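PDB 3B7M: cellulase from Rhodothermus marinus, which hydrolyses internal beta-1,4-glucosidic bonds of cellulose as an endoglucanase of glycoside hydrolase family 12, in a thermostable variant engineered at its active surface. Local coordinates for residues 108-112 and 149-153; 79-83 and 93-97. All coordinates share one frame; numbering follows the deposited sequence.

Contact 1 (108-112 and 149-153)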
# COMPACT_ATOMS: atom_id res chain seq x y z
N THR A 108 -12.86 -1.02 -15.63
CA THR A 108 -13.05 0.08 -16.57
C THR A 108 -11.68 0.52 -17.06
O THR A 108 -10.86 1.02 -16.27
CB THR A 108 -13.80 1.29 -15.92
OG1 THR A 108 -14.97 0.83 -15.23
CG2 THR A 108 -14.19 2.33 -16.98
N TYR A 109 -11.42 0.32 -18.36
CA TYR A 109 -10.14 0.70 -18.95
C TYR A 109 -9.90 2.20 -18.78
O TYR A 109 -10.76 3.01 -19.11
CB TYR A 109 -10.05 0.33 -20.43
CG TYR A 109 -8.65 0.43 -21.00
CD1 TYR A 109 -8.17 1.64 -21.53
CD2 TYR A 109 -7.81 -0.68 -21.03
CE1 TYR A 109 -6.88 1.74 -22.06
CE2 TYR A 109 -6.51 -0.59 -21.56
CZ TYR A 109 -6.06 0.62 -22.07
OH TYR A 109 -4.79 0.70 -22.60
N SER A 110 -8.73 2.54 -18.23
CA SER A 110 -8.36 3.93 -18.00
C SER A 110 -9.27 4.58 -16.94
O SER A 110 -9.20 5.80 -16.70
CB SER A 110 -8.37 4.70 -19.34
OG SER A 110 -8.06 6.08 -19.19
N GLY A 111 -10.13 3.76 -16.32
CA GLY A 111 -11.09 4.21 -15.31
C GLY A 111 -10.83 3.56 -13.96
O GLY A 111 -11.74 3.39 -13.15
N ASP A 112 -9.56 3.22 -13.75
CA ASP A 112 -9.06 2.56 -12.57
C ASP A 112 -7.74 3.21 -12.20
O ASP A 112 -6.96 3.59 -13.09
CB ASP A 112 -8.82 1.10 -12.90
CG ASP A 112 -8.50 0.27 -11.69
OD1 ASP A 112 -9.07 0.52 -10.61
OD2 ASP A 112 -7.67 -0.66 -11.81
N ASN A 149 0.37 3.55 -17.86
CA ASN A 149 0.72 2.34 -18.62
C ASN A 149 -0.34 1.98 -19.66
O ASN A 149 -0.02 1.82 -20.85
CB ASN A 149 1.00 1.16 -17.68
CG ASN A 149 -0.05 1.00 -16.58
OD1 ASN A 149 -1.20 0.62 -16.84
ND2 ASN A 149 0.36 1.27 -15.34
N GLY A 150 -1.59 1.86 -19.21
CA GLY A 150 -2.71 1.61 -20.10
C GLY A 150 -4.02 1.57 -19.35
O GLY A 150 -4.71 2.60 -19.22
N ALA A 151 -4.35 0.39 -18.84
CA ALA A 151 -5.61 0.14 -18.17
C ALA A 151 -5.75 0.92 -16.86
O ALA A 151 -6.86 1.23 -16.44
CB ALA A 151 -5.79 -1.35 -17.92
N MET A 152 -4.61 1.24 -16.24
CA MET A 152 -4.58 1.77 -14.88
C MET A 152 -3.50 2.83 -14.68
O MET A 152 -2.32 2.59 -14.96
CB MET A 152 -4.32 0.62 -13.90
CG MET A 152 -4.76 0.92 -12.47
SD MET A 152 -4.46 -0.45 -11.34
CE MET A 152 -4.90 -1.87 -12.35
N ASN A 153 -3.90 4.00 -14.18
CA ASN A 153 -2.97 5.01 -13.68
C ASN A 153 -2.34 4.57 -12.36
O ASN A 153 -3.04 4.10 -11.47
CB ASN A 153 -3.68 6.35 -13.39
CG ASN A 153 -4.34 6.94 -14.61
OD1 ASN A 153 -4.14 6.50 -15.75
ND2 ASN A 153 -5.15 7.98 -14.38

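Contact 2 (79-83 and 93-97)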
# COMPACT_ATOMS: atom_id res chain seq x y z
N ARG A 79 -8.20 8.87 7.41
CA ARG A 79 -7.04 8.88 8.29
C ARG A 79 -6.46 7.48 8.44
O ARG A 79 -7.18 6.50 8.32
CB ARG A 79 -7.42 9.40 9.67
CG ARG A 79 -7.95 10.81 9.69
CD ARG A 79 -6.86 11.83 9.82
NE ARG A 79 -7.35 13.15 9.45
CZ ARG A 79 -6.66 14.28 9.58
NH1 ARG A 79 -5.43 14.27 10.09
NH2 ARG A 79 -7.22 15.43 9.21
N THR A 80 -5.16 7.42 8.73
CA THR A 80 -4.49 6.16 8.95
C THR A 80 -3.27 6.29 9.87
O THR A 80 -2.57 7.31 9.85
CB THR A 80 -4.09 5.50 7.62
OG1 THR A 80 -3.71 4.15 7.84
CG2 THR A 80 -2.94 6.27 6.94
N SER A 81 -3.02 5.26 10.68
CA SER A 81 -1.78 5.14 11.44
C SER A 81 -1.09 3.81 11.13
O SER A 81 -1.74 2.83 10.78
CB SER A 81 -2.04 5.28 12.95
OG SER A 81 -2.81 6.44 13.20
N TRP A 82 0.23 3.78 11.26
CA TRP A 82 1.01 2.60 10.97
C TRP A 82 2.42 2.74 11.53
O TRP A 82 2.99 3.83 11.54
CB TRP A 82 1.06 2.35 9.46
CG TRP A 82 1.63 1.04 9.06
CD1 TRP A 82 1.36 -0.17 9.63
CD2 TRP A 82 2.55 0.79 7.99
NE1 TRP A 82 2.06 -1.16 8.98
CE2 TRP A 82 2.81 -0.60 7.98
CE3 TRP A 82 3.19 1.61 7.04
CZ2 TRP A 82 3.67 -1.20 7.05
CZ3 TRP A 82 4.05 1.02 6.12
CH2 TRP A 82 4.29 -0.38 6.13
N THR A 83 2.98 1.63 12.01
CA THR A 83 4.38 1.61 12.39
C THR A 83 5.07 0.44 11.72
O THR A 83 4.61 -0.69 11.83
CB THR A 83 4.59 1.54 13.91
OG1 THR A 83 3.82 2.57 14.53
CG2 THR A 83 6.07 1.72 14.28
N ASN A 93 10.22 -1.86 -0.40
CA ASN A 93 9.69 -0.60 0.10
C ASN A 93 8.63 -0.83 1.17
O ASN A 93 8.14 -1.95 1.33
CB ASN A 93 9.16 0.31 -1.03
CG ASN A 93 7.90 -0.23 -1.70
OD1 ASN A 93 7.65 0.01 -2.89
ND2 ASN A 93 7.10 -0.95 -0.95
N ALA A 94 8.30 0.22 1.90
CA ALA A 94 7.18 0.21 2.82
C ALA A 94 6.19 1.23 2.25
O ALA A 94 6.48 2.42 2.19
CB ALA A 94 7.64 0.58 4.23
N ALA A 95 5.03 0.75 1.80
CA ALA A 95 4.17 1.57 0.97
C ALA A 95 2.70 1.28 1.20
O ALA A 95 2.30 0.10 1.29
CB ALA A 95 4.53 1.35 -0.51
N TYR A 96 1.90 2.34 1.32
CA TYR A 96 0.45 2.25 1.14
C TYR A 96 0.07 2.03 -0.31
O TYR A 96 0.77 2.50 -1.22
CB TYR A 96 -0.24 3.53 1.60
CG TYR A 96 -0.45 3.59 3.08
CD1 TYR A 96 0.59 3.95 3.94
CD2 TYR A 96 -1.69 3.28 3.64
CE1 TYR A 96 0.40 3.99 5.31
CE2 TYR A 96 -1.88 3.33 5.02
CZ TYR A 96 -0.83 3.69 5.84
OH TYR A 96 -0.99 3.74 7.21
N ASP A 97 -1.04 1.34 -0.52
CA ASP A 97 -1.62 1.15 -1.84
C ASP A 97 -3.13 1.39 -1.71
O ASP A 97 -3.81 0.71 -0.92
CB ASP A 97 -1.33 -0.27 -2.32
CG ASP A 97 -1.24 -0.38 -3.85
OD1 ASP A 97 -1.44 0.61 -4.58
OD2 ASP A 97 -0.96 -1.51 -4.31

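Contact 1 (108-112 and 149-153)
Tyr-109, one step into the type II turn that runs from Thr-108 to Gly-111, lays one ring face over Ala-151 CA, its phenol end reaching Gly-150. CG stands anti to the backbone N (chi1 -168°), which swings the ring out across the gap to the facing loop. Ala-151 CA is 3.8 Å from the centroid of the Tyr-109 ring in a CH-pi contact, and Ala-151 CB is 3.8 Å from Tyr-109 CD2. The phenol end carries on along the loop, with Tyr-109 OH 3.4 Å from Gly-150 CA; a beta carbon at this glycine would run into that oxygen. Ser-110 contributes its backbone: its N donates to Ala-151 O at 2.9 Å, reaching the oxygen from above the carbonyl plane. Gly-111 closes the turn through its N to Thr-108 O. At Asp-112 the chain enters strand 112-122, and Asn-153 N donates to Asp-112 O over a longer 3.3 Å, while the side chain of Asn-153 is bonded to Tyr-183 O. The Asp-112 carboxylate crosses the Met-152 side chain obliquely, with Asp-112 OD2 3.1 Å from the methyl Met-152 CE, where the chain bends at chi3. The directional hold thus comes from two bent backbone hydrogen bonds; the tyrosine ring adds its CH-pi contact to a backbone CA, and the remaining side chains van der Waals contact, pinning the turn to the chain leading into strand 152-159.

Contact 2 (79-83 and 93-97)
Tyr-96 and Thr-80 reach for each other from opposite sheets of the beta-jelly-roll sandwich; Tyr-96 spans most of the gap and brings its OH to the short Thr-80 hydroxyl, close to strand 79-83. The phenol donates from Tyr-96 OH to Thr-80 OG1 over 2.8 Å, and OG1 lies at the edge of the tyrosine ring, near its plane. On Thr-80 this oxygen is anti to the backbone N (chi1 -167°), while the methyl CG2 stands off the ring plane at its hydroxyl end, 3.5 Å from Tyr-96 CZ. Trp-82, two residues on and pointing into the same interior, runs antiparallel alongside Tyr-96. The tryptophan six-membered ring and the tyrosine ring are steeply inclined, planes at 83°. Trp-82 CE3 is 4.1 Å from Tyr-96 CE1. Trp-82 CB also comes within 3.3 Å of Tyr-96 OH. The far end of the indole reaches Ala-94, where Trp-82 CH2 is 4.0 Å from Ala-94 CB. Thr-80 OG1 is also bonded to Ser-212 O, and Trp-82 NE1 to Ser-208 OG, both on strand 207-215, the sheet neighbour of strand 78-85. A phenylalanine here in place of Tyr-96 would probably leave Thr-80 OG1 without its donor from the facing sheet, though still bonded to Ser-212 O. The axes of strands 79-83 and 93-97 pass 10.3 Å apart, so side chains bridge the layers: the buried phenol spends its proton on the threonine, a polar relay within a largely apolar interior.

How the contacts relate
From the N terminus the chain first meets contact 2: strand 78-85, in the six-stranded antiparallel sheet, crosses over to strand 91-101 in the nine-stranded mixed sheet, so a short loop closes between the two layers of the sandwich. Strand 91-101 then runs on toward the loop that opens contact 1. That second closure is longer, its 36 intervening residues mostly strand, and it joins the entries to the neighbouring strands 112-122 and 152-159. The contacts therefore follow in series, neither enclosing nor crossing the other. Their centres lie 24 Å apart: contact 2 ties sheet to sheet in the interior, while contact 1, farther from the centre, ties a turn and the entries of two strands within the mixed sheet.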